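Local coordinates for beta-N-acetylhexosaminidase (Bacteroides fragilis, PDB 4PYS), which probably removes terminal beta-linked N-acetylhexosamine units from glycans as a family 20 glycoside hydrolase, at residues R44-K49 with I67-D72; R81-V84 with I89-E92; S105-N110 with Q481-Q486; W109-G112 with L117-P120. All coordinates share one frame; numbering follows the deposited sequence.

Contacts 1, 2 and 4 lie within the family 20 domain 2, and each reaches its mixed beta sheet. Contact 3 ties a helix of that domain to helix 470-486. The centres of contacts 1 and 2 are about 10 Å apart; strands 67-71 and 89-93 are sheet neighbours, and Asp-72 forms a salt bridge with Arg-81. Contact 4 is about 14 Å from contact 2 between centres and meets it where Phe-119 packs on Ile-89. Contacts 3 and 4 share Trp-109 and Asn-110, with centres about 10 Å apart. The bound zinc ion is held by Cys-242, Cys-260, Cys-301 and Cys-304, which take part in none of the four contacts.

Contact 1: R44-K49 with I67-D72; sequences RLFYEK and ISWKKD
Phe-46 meets Trp-69 and Ile-67 between helix 43-49 and strand 67-71. Its CB points from the helix toward the strand. The first torsion sets CG anti to the backbone N (chi1 179°), and this carries the ring toward the strand. On one side of the ring, CD1 lies 3.6 Å from Trp-69 CZ2 and 3.8 Å from Trp-69 CH2. The next atom, CE1, is 3.7 Å from Trp-69 CZ2. At the tip, CZ touches the end of the isoleucine, with Ile-67 CD1 4.1 Å away. Phe-46 and Ile-67 approach from opposite directions.

The two aromatic rings form an offset edge-to-face pair. The six-membered ring of Trp-69 turns its edge toward the face of Phe-46. The centroids of these rings are 5.4 Å apart and their planes stand at 85°. Ile-67 also supports the indole from within its own strand: its CG2 lies over one face of the Trp-69 ring, toward the rim. Phe-46 therefore meets two side chains that already rest on each other. The contact is buried and wholly apolar.

Helix 43-49 packs here against the sheet of the family 20 domain 2. Met-33 of the adjacent strand 31-35 touches Phe-46, Ile-67 and Trp-69 alike. Val-91 of strand 89-93 and Ile-103 of helix 96-109 also pack on the indole. Beyond the contact, Lys-49 pairs with Glu-48 and with Asp-154 of helix 146-158.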
loop_
_atom_site.group_PDB
_atom_site.type_symbol
_atom_site.label_atom_id
_atom_site.label_comp_id
_atom_site.label_asym_id
_atom_site.label_seq_id
_atom_site.Cartn_x
_atom_site.Cartn_y
_atom_site.Cartn_z
ATOM N N ARG A 44 11.314 1.952 18.290
ATOM C CA ARG A 44 9.950 2.084 18.790
ATOM C C ARG A 44 9.116 0.842 18.449
ATOM O O ARG A 44 8.269 0.413 19.241
ATOM C CB ARG A 44 9.289 3.357 18.259
ATOM C CG ARG A 44 9.737 4.621 18.989
ATOM C CD ARG A 44 8.929 5.841 18.565
ATOM N NE ARG A 44 9.520 6.513 17.411
ATOM C CZ ARG A 44 10.475 7.437 17.497
ATOM N NH1 ARG A 44 10.950 7.792 18.685
ATOM N NH2 ARG A 44 10.958 8.004 16.398
ATOM N N LEU A 45 9.379 0.249 17.289
ATOM C CA LEU A 45 8.676 -0.974 16.892
ATOM C C LEU A 45 9.089 -2.150 17.773
ATOM O O LEU A 45 8.256 -2.976 18.161
ATOM C CB LEU A 45 8.924 -1.306 15.417
ATOM C CG LEU A 45 8.162 -2.507 14.846
ATOM C CD1 LEU A 45 6.653 -2.259 14.890
ATOM C CD2 LEU A 45 8.610 -2.820 13.419
ATOM N N PHE A 46 10.379 -2.224 18.083
ATOM C CA PHE A 46 10.884 -3.269 18.965
ATOM C C PHE A 46 10.240 -3.166 20.348
ATOM O O PHE A 46 9.814 -4.174 20.924
ATOM C CB PHE A 46 12.415 -3.169 19.084
ATOM C CG PHE A 46 13.012 -4.205 19.989
ATOM C CD1 PHE A 46 13.342 -5.461 19.495
ATOM C CD2 PHE A 46 13.232 -3.933 21.336
ATOM C CE1 PHE A 46 13.875 -6.429 20.321
ATOM C CE2 PHE A 46 13.767 -4.897 22.173
ATOM C CZ PHE A 46 14.093 -6.150 21.665
ATOM N N TYR A 47 10.172 -1.952 20.892
ATOM C CA TYR A 47 9.581 -1.758 22.217
ATOM C C TYR A 47 8.098 -2.130 22.221
ATOM O O TYR A 47 7.563 -2.636 23.207
ATOM C CB TYR A 47 9.744 -0.309 22.686
ATOM C CG TYR A 47 11.172 0.128 22.952
ATOM C CD1 TYR A 47 12.134 -0.775 23.395
ATOM C CD2 TYR A 47 11.555 1.451 22.760
ATOM C CE1 TYR A 47 13.438 -0.368 23.634
ATOM C CE2 TYR A 47 12.847 1.865 22.996
ATOM C CZ TYR A 47 13.786 0.951 23.434
ATOM O OH TYR A 47 15.076 1.368 23.666
ATOM N N GLU A 48 7.433 -1.873 21.108
ATOM C CA GLU A 48 6.007 -2.136 21.005
ATOM C C GLU A 48 5.678 -3.622 20.831
ATOM O O GLU A 48 4.669 -4.107 21.353
ATOM C CB GLU A 48 5.437 -1.333 19.831
ATOM C CG GLU A 48 3.939 -1.469 19.646
ATOM C CD GLU A 48 3.450 -0.742 18.408
ATOM O OE1 GLU A 48 3.750 0.466 18.258
ATOM O OE2 GLU A 48 2.769 -1.387 17.587
ATOM N N LYS A 49 6.526 -4.346 20.108
ATOM C CA LYS A 49 6.168 -5.693 19.661
ATOM C C LYS A 49 6.902 -6.812 20.394
ATOM O O LYS A 49 6.416 -7.943 20.443
ATOM C CB LYS A 49 6.406 -5.844 18.157
ATOM C CG LYS A 49 5.622 -4.875 17.257
ATOM C CD LYS A 49 4.109 -4.991 17.451
ATOM C CE LYS A 49 3.356 -4.296 16.299
ATOM N NZ LYS A 49 1.880 -4.131 16.604
ATOM N N ILE A 67 21.356 -8.931 22.834
ATOM C CA ILE A 67 20.977 -8.651 21.453
ATOM C C ILE A 67 21.810 -7.496 20.933
ATOM O O ILE A 67 21.895 -6.460 21.584
ATOM C CB ILE A 67 19.492 -8.250 21.335
ATOM C CG1 ILE A 67 18.590 -9.319 21.955
ATOM C CG2 ILE A 67 19.131 -8.015 19.875
ATOM C CD1 ILE A 67 17.092 -8.962 21.906
ATOM N N SER A 68 22.444 -7.670 19.777
ATOM C CA SER A 68 23.138 -6.551 19.153
ATOM C C SER A 68 22.580 -6.247 17.772
ATOM O O SER A 68 22.095 -7.134 17.059
ATOM C CB SER A 68 24.658 -6.746 19.117
ATOM O OG SER A 68 25.013 -8.026 18.656
ATOM N N TRP A 69 22.623 -4.972 17.422
ATOM C CA TRP A 69 22.049 -4.482 16.179
ATOM C C TRP A 69 23.196 -3.882 15.387
ATOM O O TRP A 69 23.726 -2.831 15.756
ATOM C CB TRP A 69 20.997 -3.418 16.500
ATOM C CG TRP A 69 19.906 -3.935 17.407
ATOM C CD1 TRP A 69 19.925 -3.981 18.775
ATOM C CD2 TRP A 69 18.645 -4.493 17.004
ATOM N NE1 TRP A 69 18.753 -4.531 19.244
ATOM C CE2 TRP A 69 17.954 -4.857 18.177
ATOM C CE3 TRP A 69 18.038 -4.726 15.765
ATOM C CZ2 TRP A 69 16.671 -5.427 18.144
ATOM C CZ3 TRP A 69 16.761 -5.296 15.733
ATOM C CH2 TRP A 69 16.095 -5.640 16.912
ATOM N N LYS A 70 23.609 -4.568 14.324
ATOM C CA LYS A 70 24.842 -4.209 13.630
ATOM C C LYS A 70 24.590 -3.925 12.159
ATOM O O LYS A 70 23.698 -4.495 11.556
ATOM C CB LYS A 70 25.863 -5.346 13.749
ATOM C CG LYS A 70 26.119 -5.805 15.179
ATOM C CD LYS A 70 27.309 -5.120 15.787
ATOM C CE LYS A 70 28.592 -5.779 15.300
ATOM N NZ LYS A 70 29.736 -5.373 16.107
ATOM N N LYS A 71 25.392 -3.047 11.579
ATOM C CA LYS A 71 25.268 -2.780 10.161
ATOM C C LYS A 71 26.122 -3.773 9.370
ATOM O O LYS A 71 27.269 -4.057 9.740
ATOM C CB LYS A 71 25.708 -1.346 9.854
ATOM C CG LYS A 71 25.451 -0.912 8.411
ATOM C CD LYS A 71 26.096 0.443 8.130
ATOM C CE LYS A 71 25.662 1.018 6.794
ATOM N N ASP A 72 25.556 -4.309 8.296
ATOM C CA ASP A 72 26.336 -5.090 7.345
ATOM C C ASP A 72 26.108 -4.483 5.964
ATOM O O ASP A 72 25.053 -4.705 5.351
ATOM C CB ASP A 72 25.904 -6.561 7.382
ATOM C CG ASP A 72 26.650 -7.421 6.368
ATOM O OD1 ASP A 72 27.515 -6.885 5.642
ATOM O OD2 ASP A 72 26.371 -8.642 6.305
#

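Contact 2: R81-V84 with I89-E92; sequences RIRV and IIVE
The guanidinium of Arg-83 carries Ile-90 CD1 over one face, 3.8 Å above its plane and toward the rim. A water sits in that plane at the edge. The guanidinium of Arg-81 meets Glu-92 at its edge instead, with Glu-92 OE1 near the plane. These groups lie on one face of an antiparallel beta hairpin, strands 80-84 and 89-93, in the family 20 domain 2.

Two hydrogen-bonded pairs, Arg-81 with Glu-92 and Arg-83 with Ile-90, hold the strands together. Each pair makes two backbone bonds; Glu-92 N to Arg-81 O is 2.8 Å and nearly straight at 175°. Between them Ile-82 faces Val-91 in a non-hydrogen-bonded pair. Ile-82, Val-84, Ile-89 and Val-91 occupy the opposite, buried face. There Ile-82 CG2 and Ile-89 CG2 lie side by side, 4.1 Å apart. Ala-102 of helix 96-109 covers Ile-82 and Val-91.

Arg-81, Arg-83 and Glu-92 form a salt-bridge network centred on Glu-92 OE1. Arg-81 bends at its third torsion (chi3 -59°), which brings NH1 back to OE1 at 2.9 Å, well above the carboxylate plane. The same NH1 forms a salt bridge with Asp-72. Arg-83 NH2 completes the network, its hydrogen bond to OE1 being weak. A bound glycerol, probably from crystallisation, also bonds to Glu-92 OE1. The water joins Arg-83 NE, Ile-90 O and Glu-92 OE1, and lies 2.7 Å from Glu-92 OE1.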
loop_
_atom_site.group_PDB
_atom_site.type_symbol
_atom_site.label_atom_id
_atom_site.label_comp_id
_atom_site.label_asym_id
_atom_site.label_seq_id
_atom_site.Cartn_x
_atom_site.Cartn_y
_atom_site.Cartn_z
ATOM N N ARG A 81 20.084 -10.122 8.415
ATOM C CA ARG A 81 20.498 -11.445 8.852
ATOM C C ARG A 81 20.247 -11.506 10.348
ATOM O O ARG A 81 20.510 -10.536 11.071
ATOM C CB ARG A 81 21.984 -11.674 8.545
ATOM C CG ARG A 81 22.508 -13.050 8.951
ATOM C CD ARG A 81 24.016 -13.165 8.718
ATOM N NE ARG A 81 24.377 -12.938 7.318
ATOM C CZ ARG A 81 24.894 -11.803 6.850
ATOM N NH1 ARG A 81 25.136 -10.787 7.672
ATOM N NH2 ARG A 81 25.176 -11.678 5.559
ATOM N N ILE A 82 19.705 -12.629 10.803
ATOM C CA ILE A 82 19.521 -12.864 12.232
ATOM C C ILE A 82 20.290 -14.113 12.594
ATOM O O ILE A 82 20.121 -15.138 11.936
ATOM C CB ILE A 82 18.044 -13.115 12.583
ATOM C CG1 ILE A 82 17.179 -11.875 12.308
ATOM C CG2 ILE A 82 17.912 -13.513 14.050
ATOM C CD1 ILE A 82 15.665 -12.121 12.488
ATOM N N ARG A 83 21.143 -14.040 13.614
ATOM C CA ARG A 83 21.754 -15.245 14.169
ATOM C C ARG A 83 21.355 -15.350 15.622
ATOM O O ARG A 83 21.672 -14.464 16.420
ATOM C CB ARG A 83 23.281 -15.216 14.054
ATOM C CG ARG A 83 23.798 -15.437 12.646
ATOM C CD ARG A 83 25.302 -15.204 12.586
ATOM N NE ARG A 83 25.607 -13.776 12.526
ATOM C CZ ARG A 83 26.796 -13.263 12.815
ATOM N NH1 ARG A 83 27.783 -14.066 13.201
ATOM N NH2 ARG A 83 26.996 -11.953 12.730
ATOM N N VAL A 84 20.632 -16.414 15.957
ATOM C CA VAL A 84 20.318 -16.721 17.350
ATOM C C VAL A 84 21.224 -17.860 17.788
ATOM O O VAL A 84 21.192 -18.936 17.188
ATOM C CB VAL A 84 18.842 -17.153 17.516
ATOM C CG1 VAL A 84 18.554 -17.544 18.966
ATOM C CG2 VAL A 84 17.901 -16.043 17.070
ATOM N N ILE A 89 21.692 -12.879 20.412
ATOM C CA ILE A 89 21.165 -12.651 19.079
ATOM C C ILE A 89 21.992 -11.559 18.433
ATOM O O ILE A 89 22.268 -10.530 19.054
ATOM C CB ILE A 89 19.711 -12.159 19.107
ATOM C CG1 ILE A 89 18.843 -13.113 19.912
ATOM C CG2 ILE A 89 19.170 -12.008 17.686
ATOM C CD1 ILE A 89 17.368 -12.747 19.917
ATOM N N ILE A 90 22.414 -11.798 17.202
ATOM C CA ILE A 90 23.047 -10.756 16.412
ATOM C C ILE A 90 22.152 -10.459 15.234
ATOM O O ILE A 90 21.876 -11.345 14.418
ATOM C CB ILE A 90 24.406 -11.199 15.894
ATOM C CG1 ILE A 90 25.320 -11.518 17.074
ATOM C CG2 ILE A 90 25.044 -10.102 15.040
ATOM C CD1 ILE A 90 26.586 -12.167 16.662
ATOM N N VAL A 91 21.686 -9.219 15.153
ATOM C CA VAL A 91 20.850 -8.799 14.039
ATOM C C VAL A 91 21.669 -7.860 13.175
ATOM O O VAL A 91 22.230 -6.881 13.670
ATOM C CB VAL A 91 19.597 -8.042 14.517
ATOM C CG1 VAL A 91 18.709 -7.692 13.322
ATOM C CG2 VAL A 91 18.815 -8.875 15.526
ATOM N N GLU A 92 21.751 -8.162 11.886
ATOM C CA GLU A 92 22.475 -7.297 10.959
ATOM C C GLU A 92 21.550 -6.810 9.861
ATOM O O GLU A 92 20.667 -7.548 9.428
ATOM C CB GLU A 92 23.646 -8.040 10.326
ATOM C CG GLU A 92 24.718 -8.421 11.313
ATOM C CD GLU A 92 25.699 -9.391 10.720
ATOM O OE1 GLU A 92 25.341 -10.573 10.527
ATOM O OE2 GLU A 92 26.826 -8.956 10.439
HETATM O O HOH W 1 23.569 -11.939 12.041
#

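Contact 3: S105-N110 with Q481-Q486; sequences SLRQWN and QLWFEQ
Gln-108 lays its CG over one face of the Trp-483 indole. This is a CH-pi contact: Gln-108 CG is 3.8 Å from the centroid of the six-membered ring and 22° off the ring normal. The nearest ring atom is Trp-483 CH2, 3.6 Å from Gln-108 CG. The amide runs on past the rim of the ring, with Gln-108 NE2 ending 3.8 Å from Trp-483 CZ3. Amide and ring are tilted against each other by 39°. Gln-108 OE1 takes a hydrogen bond from the backbone N of Met-12, which anchors this end of the amide. Trp-483 reaches the other helix because its CG is anti to the backbone N (chi1 -177°).

Helix 96-109 belongs to the family 20 domain 2, and helix 470-486 crosses its end without close backbone approach. The axes of the two segments stay 12.1 Å apart, so the side chains make the contact. Met-158 of helix 146-158, within the TIM-barrel catalytic domain, packs on Arg-107, Trp-483 and Phe-484, while Lys-480 makes a cation-pi contact with Trp-483.

Arg-107 comes to the edge of the indole, with NE 4.0 Å from Trp-483 CZ2. Trp-483 CH2 in turn lies over one face of the Arg-107 guanidinium. Gln-104 and Gln-487 bond to Arg-107 NH1 and NH2 and fix that group. Phe-484 takes a smaller share, with CE1 4.3 Å from Gln-108 NE2.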
loop_
_atom_site.group_PDB
_atom_site.type_symbol
_atom_site.label_atom_id
_atom_site.label_comp_id
_atom_site.label_asym_id
_atom_site.label_seq_id
_atom_site.Cartn_x
_atom_site.Cartn_y
_atom_site.Cartn_z
ATOM N N SER A 105 10.357 -10.586 11.718
ATOM C CA SER A 105 10.670 -12.015 11.784
ATOM C C SER A 105 10.828 -12.517 13.227
ATOM O O SER A 105 10.356 -13.608 13.559
ATOM C CB SER A 105 11.911 -12.352 10.946
ATOM O OG SER A 105 11.619 -12.220 9.563
ATOM N N LEU A 106 11.488 -11.733 14.077
ATOM C CA LEU A 106 11.655 -12.116 15.481
ATOM C C LEU A 106 10.296 -12.267 16.162
ATOM O O LEU A 106 10.106 -13.158 16.996
ATOM C CB LEU A 106 12.517 -11.092 16.236
ATOM C CG LEU A 106 14.021 -11.111 15.950
ATOM C CD1 LEU A 106 14.713 -9.924 16.621
ATOM C CD2 LEU A 106 14.637 -12.422 16.427
ATOM N N ARG A 107 9.345 -11.398 15.813
ATOM C CA ARG A 107 7.986 -11.495 16.360
ATOM C C ARG A 107 7.391 -12.874 16.139
ATOM O O ARG A 107 6.766 -13.444 17.038
ATOM C CB ARG A 107 7.058 -10.505 15.657
ATOM C CG ARG A 107 7.140 -9.085 16.112
ATOM C CD ARG A 107 6.144 -8.256 15.297
ATOM N NE ARG A 107 4.754 -8.431 15.727
ATOM C CZ ARG A 107 3.717 -7.888 15.088
ATOM N NH1 ARG A 107 3.926 -7.165 13.995
ATOM N NH2 ARG A 107 2.482 -8.058 15.541
ATOM N N GLN A 108 7.566 -13.397 14.924
ATOM C CA GLN A 108 7.009 -14.694 14.559
ATOM C C GLN A 108 7.888 -15.867 14.969
ATOM O O GLN A 108 7.412 -16.996 15.053
ATOM C CB GLN A 108 6.744 -14.749 13.053
ATOM C CG GLN A 108 5.633 -13.806 12.635
ATOM C CD GLN A 108 5.261 -13.937 11.175
ATOM O OE1 GLN A 108 5.235 -15.039 10.622
ATOM N NE2 GLN A 108 4.967 -12.812 10.542
ATOM N N TRP A 109 9.165 -15.606 15.225
ATOM C CA TRP A 109 10.093 -16.674 15.553
ATOM C C TRP A 109 10.030 -17.035 17.043
ATOM O O TRP A 109 10.331 -18.159 17.426
ATOM C CB TRP A 109 11.521 -16.288 15.128
ATOM C CG TRP A 109 12.480 -17.441 15.140
ATOM C CD1 TRP A 109 13.529 -17.633 15.996
ATOM C CD2 TRP A 109 12.479 -18.562 14.246
ATOM N NE1 TRP A 109 14.176 -18.810 15.691
ATOM C CE2 TRP A 109 13.544 -19.401 14.625
ATOM C CE3 TRP A 109 11.672 -18.940 13.165
ATOM C CZ2 TRP A 109 13.828 -20.603 13.952
ATOM C CZ3 TRP A 109 11.954 -20.127 12.500
ATOM C CH2 TRP A 109 13.019 -20.944 12.896
ATOM N N ASN A 110 9.637 -16.073 17.873
ATOM C CA ASN A 110 9.392 -16.329 19.289
ATOM C C ASN A 110 8.380 -17.468 19.446
ATOM O O ASN A 110 7.320 -17.442 18.812
ATOM C CB ASN A 110 8.853 -15.047 19.934
ATOM C CG ASN A 110 8.432 -15.241 21.377
ATOM O OD1 ASN A 110 9.016 -16.040 22.107
ATOM N ND2 ASN A 110 7.401 -14.511 21.795
ATOM N N GLN A 481 -2.351 -19.027 11.429
ATOM C CA GLN A 481 -3.622 -18.304 11.515
ATOM C C GLN A 481 -3.933 -17.738 12.899
ATOM O O GLN A 481 -4.277 -16.554 13.019
ATOM C CB GLN A 481 -4.789 -19.181 11.035
ATOM C CG GLN A 481 -6.162 -18.510 11.196
ATOM C CD GLN A 481 -7.298 -19.368 10.662
ATOM O OE1 GLN A 481 -7.069 -20.387 10.004
ATOM N NE2 GLN A 481 -8.526 -18.961 10.940
ATOM N N LEU A 482 -3.848 -18.561 13.945
ATOM C CA LEU A 482 -4.217 -18.063 15.265
ATOM C C LEU A 482 -3.267 -16.947 15.720
ATOM O O LEU A 482 -3.700 -15.986 16.362
ATOM C CB LEU A 482 -4.299 -19.196 16.288
ATOM C CG LEU A 482 -4.994 -18.910 17.618
ATOM C CD1 LEU A 482 -6.303 -18.142 17.439
ATOM C CD2 LEU A 482 -5.246 -20.226 18.330
ATOM N N TRP A 483 -1.984 -17.051 15.376
ATOM C CA TRP A 483 -1.051 -15.965 15.704
ATOM C C TRP A 483 -1.479 -14.654 15.041
ATOM O O TRP A 483 -1.467 -13.602 15.676
ATOM C CB TRP A 483 0.405 -16.293 15.319
ATOM C CG TRP A 483 1.351 -15.166 15.756
ATOM C CD1 TRP A 483 1.882 -14.979 17.003
ATOM C CD2 TRP A 483 1.820 -14.065 14.954
ATOM N NE1 TRP A 483 2.659 -13.837 17.023
ATOM C CE2 TRP A 483 2.638 -13.261 15.779
ATOM C CE3 TRP A 483 1.637 -13.694 13.617
ATOM C CZ2 TRP A 483 3.272 -12.103 15.307
ATOM C CZ3 TRP A 483 2.261 -12.531 13.150
ATOM C CH2 TRP A 483 3.066 -11.758 13.996
ATOM N N PHE A 484 -1.877 -14.717 13.772
ATOM C CA PHE A 484 -2.331 -13.515 13.092
ATOM C C PHE A 484 -3.598 -12.994 13.741
ATOM O O PHE A 484 -3.788 -11.784 13.872
ATOM C CB PHE A 484 -2.591 -13.780 11.612
ATOM C CG PHE A 484 -1.337 -13.828 10.769
ATOM C CD1 PHE A 484 -0.488 -12.732 10.709
ATOM C CD2 PHE A 484 -1.026 -14.956 10.023
ATOM C CE1 PHE A 484 0.669 -12.758 9.923
ATOM C CE2 PHE A 484 0.127 -14.990 9.231
ATOM C CZ PHE A 484 0.974 -13.898 9.188
ATOM N N GLU A 485 -4.476 -13.898 14.149
ATOM C CA GLU A 485 -5.703 -13.463 14.808
ATOM C C GLU A 485 -5.406 -12.768 16.124
ATOM O O GLU A 485 -6.079 -11.801 16.484
ATOM C CB GLU A 485 -6.698 -14.631 14.984
ATOM C CG GLU A 485 -7.205 -15.105 13.623
ATOM C CD GLU A 485 -8.469 -15.950 13.683
ATOM O OE1 GLU A 485 -9.073 -16.082 14.778
ATOM O OE2 GLU A 485 -8.855 -16.465 12.602
ATOM N N GLN A 486 -4.379 -13.235 16.829
ATOM C CA GLN A 486 -4.003 -12.617 18.098
ATOM C C GLN A 486 -3.413 -11.224 17.895
ATOM O O GLN A 486 -3.338 -10.449 18.853
ATOM C CB GLN A 486 -3.012 -13.499 18.851
ATOM C CG GLN A 486 -3.654 -14.768 19.418
ATOM C CD GLN A 486 -2.651 -15.683 20.094
ATOM O OE1 GLN A 486 -1.465 -15.691 19.754
ATOM N NE2 GLN A 486 -3.121 -16.457 21.054
#

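Contact 4: W109-G112 with L117-P120; sequences WNTG and LIFP
Asn-110 OD1 is gripped by two backbone N-H groups. Ile-118 N donates a nearly straight bond to it, 2.9 Å long. Gly-112 N, two residues on from Asn-110, adds a weak bond, as in an Asx turn. The loop joins helix 96-109 to strand 117-126, a helix-to-strand connection in the family 20 domain 2. In this way a side chain just past the helix end accepts the N-H of Ile-118, near the start of the strand.

The loop backbone also bonds to the strand. Thr-111 N meets Ile-118 O at 2.9 Å, in the carbonyl plane. Asn-110 CA approaches the same oxygen in a CA-H...O contact. Side chains pack around these bonds. Leu-117 CD2 packs on the Asn-110 amide, 3.6 Å from ND2, the two side chains crossing at about a right angle. Thr-111 CG2 lies 3.8 Å from Pro-120 CD. Thr-111 OG1 lies beside Ile-118 CB and bonds to Glu-113 OE1.

At the helix end the indole of Trp-109 is buried against Phe-119 and Pro-120. Phe-119 CD1 is 3.8 Å from Trp-109 CD1, near the plane of the indole at its edge. Arg-20 of strand 17-21 touches both Trp-109 and Pro-120. The indole is fixed by its N-H: Trp-109 NE1 donates to Pro-120 O at 2.9 Å and 172°, with the oxygen in the ring plane.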
loop_
_atom_site.group_PDB
_atom_site.type_symbol
_atom_site.label_atom_id
_atom_site.label_comp_id
_atom_site.label_asym_id
_atom_site.label_seq_id
_atom_site.Cartn_x
_atom_site.Cartn_y
_atom_site.Cartn_z
ATOM N N TRP A 109 9.165 -15.606 15.225
ATOM C CA TRP A 109 10.093 -16.674 15.553
ATOM C C TRP A 109 10.030 -17.035 17.043
ATOM O O TRP A 109 10.331 -18.159 17.426
ATOM C CB TRP A 109 11.521 -16.288 15.128
ATOM C CG TRP A 109 12.480 -17.441 15.140
ATOM C CD1 TRP A 109 13.529 -17.633 15.996
ATOM C CD2 TRP A 109 12.479 -18.562 14.246
ATOM N NE1 TRP A 109 14.176 -18.810 15.691
ATOM C CE2 TRP A 109 13.544 -19.401 14.625
ATOM C CE3 TRP A 109 11.672 -18.940 13.165
ATOM C CZ2 TRP A 109 13.828 -20.603 13.952
ATOM C CZ3 TRP A 109 11.954 -20.127 12.500
ATOM C CH2 TRP A 109 13.019 -20.944 12.896
ATOM N N ASN A 110 9.637 -16.073 17.873
ATOM C CA ASN A 110 9.392 -16.329 19.289
ATOM C C ASN A 110 8.380 -17.468 19.446
ATOM O O ASN A 110 7.320 -17.442 18.812
ATOM C CB ASN A 110 8.853 -15.047 19.934
ATOM C CG ASN A 110 8.432 -15.241 21.377
ATOM O OD1 ASN A 110 9.016 -16.040 22.107
ATOM N ND2 ASN A 110 7.401 -14.511 21.795
ATOM N N THR A 111 8.695 -18.472 20.268
ATOM C CA THR A 111 7.809 -19.632 20.384
ATOM C C THR A 111 6.499 -19.290 21.093
ATOM O O THR A 111 5.454 -19.887 20.812
ATOM C CB THR A 111 8.456 -20.798 21.138
ATOM O OG1 THR A 111 8.444 -20.525 22.544
ATOM C CG2 THR A 111 9.882 -21.035 20.667
ATOM N N GLY A 112 6.558 -18.338 22.021
ATOM C CA GLY A 112 5.397 -17.998 22.827
ATOM C C GLY A 112 5.044 -19.111 23.802
ATOM O O GLY A 112 3.927 -19.167 24.315
ATOM N N LEU A 117 10.697 -14.048 26.000
ATOM C CA LEU A 117 10.977 -14.476 24.639
ATOM C C LEU A 117 11.758 -15.785 24.625
ATOM O O LEU A 117 12.631 -16.010 25.467
ATOM C CB LEU A 117 11.764 -13.391 23.908
ATOM C CG LEU A 117 11.084 -12.030 23.752
ATOM C CD1 LEU A 117 12.065 -11.032 23.190
ATOM C CD2 LEU A 117 9.880 -12.140 22.841
ATOM N N ILE A 118 11.422 -16.658 23.681
ATOM C CA ILE A 118 12.152 -17.907 23.496
ATOM C C ILE A 118 12.407 -18.067 22.015
ATOM O O ILE A 118 11.459 -18.148 21.224
ATOM C CB ILE A 118 11.365 -19.125 24.000
ATOM C CG1 ILE A 118 11.138 -19.029 25.509
ATOM C CG2 ILE A 118 12.115 -20.410 23.669
ATOM C CD1 ILE A 118 10.526 -20.269 26.110
ATOM N N PHE A 119 13.684 -18.090 21.641
ATOM C CA PHE A 119 14.067 -18.142 20.236
ATOM C C PHE A 119 14.894 -19.381 19.938
ATOM O O PHE A 119 16.006 -19.524 20.450
ATOM C CB PHE A 119 14.900 -16.917 19.861
ATOM C CG PHE A 119 14.150 -15.618 19.933
ATOM C CD1 PHE A 119 13.095 -15.360 19.068
ATOM C CD2 PHE A 119 14.520 -14.641 20.847
ATOM C CE1 PHE A 119 12.412 -14.154 19.124
ATOM C CE2 PHE A 119 13.848 -13.430 20.906
ATOM C CZ PHE A 119 12.794 -13.185 20.045
ATOM N N PRO A 120 14.363 -20.282 19.098
ATOM C CA PRO A 120 15.178 -21.442 18.710
ATOM C C PRO A 120 16.405 -20.962 17.961
ATOM O O PRO A 120 16.313 -19.989 17.211
ATOM C CB PRO A 120 14.253 -22.225 17.773
ATOM C CG PRO A 120 12.850 -21.830 18.212
ATOM C CD PRO A 120 12.974 -20.374 18.605
#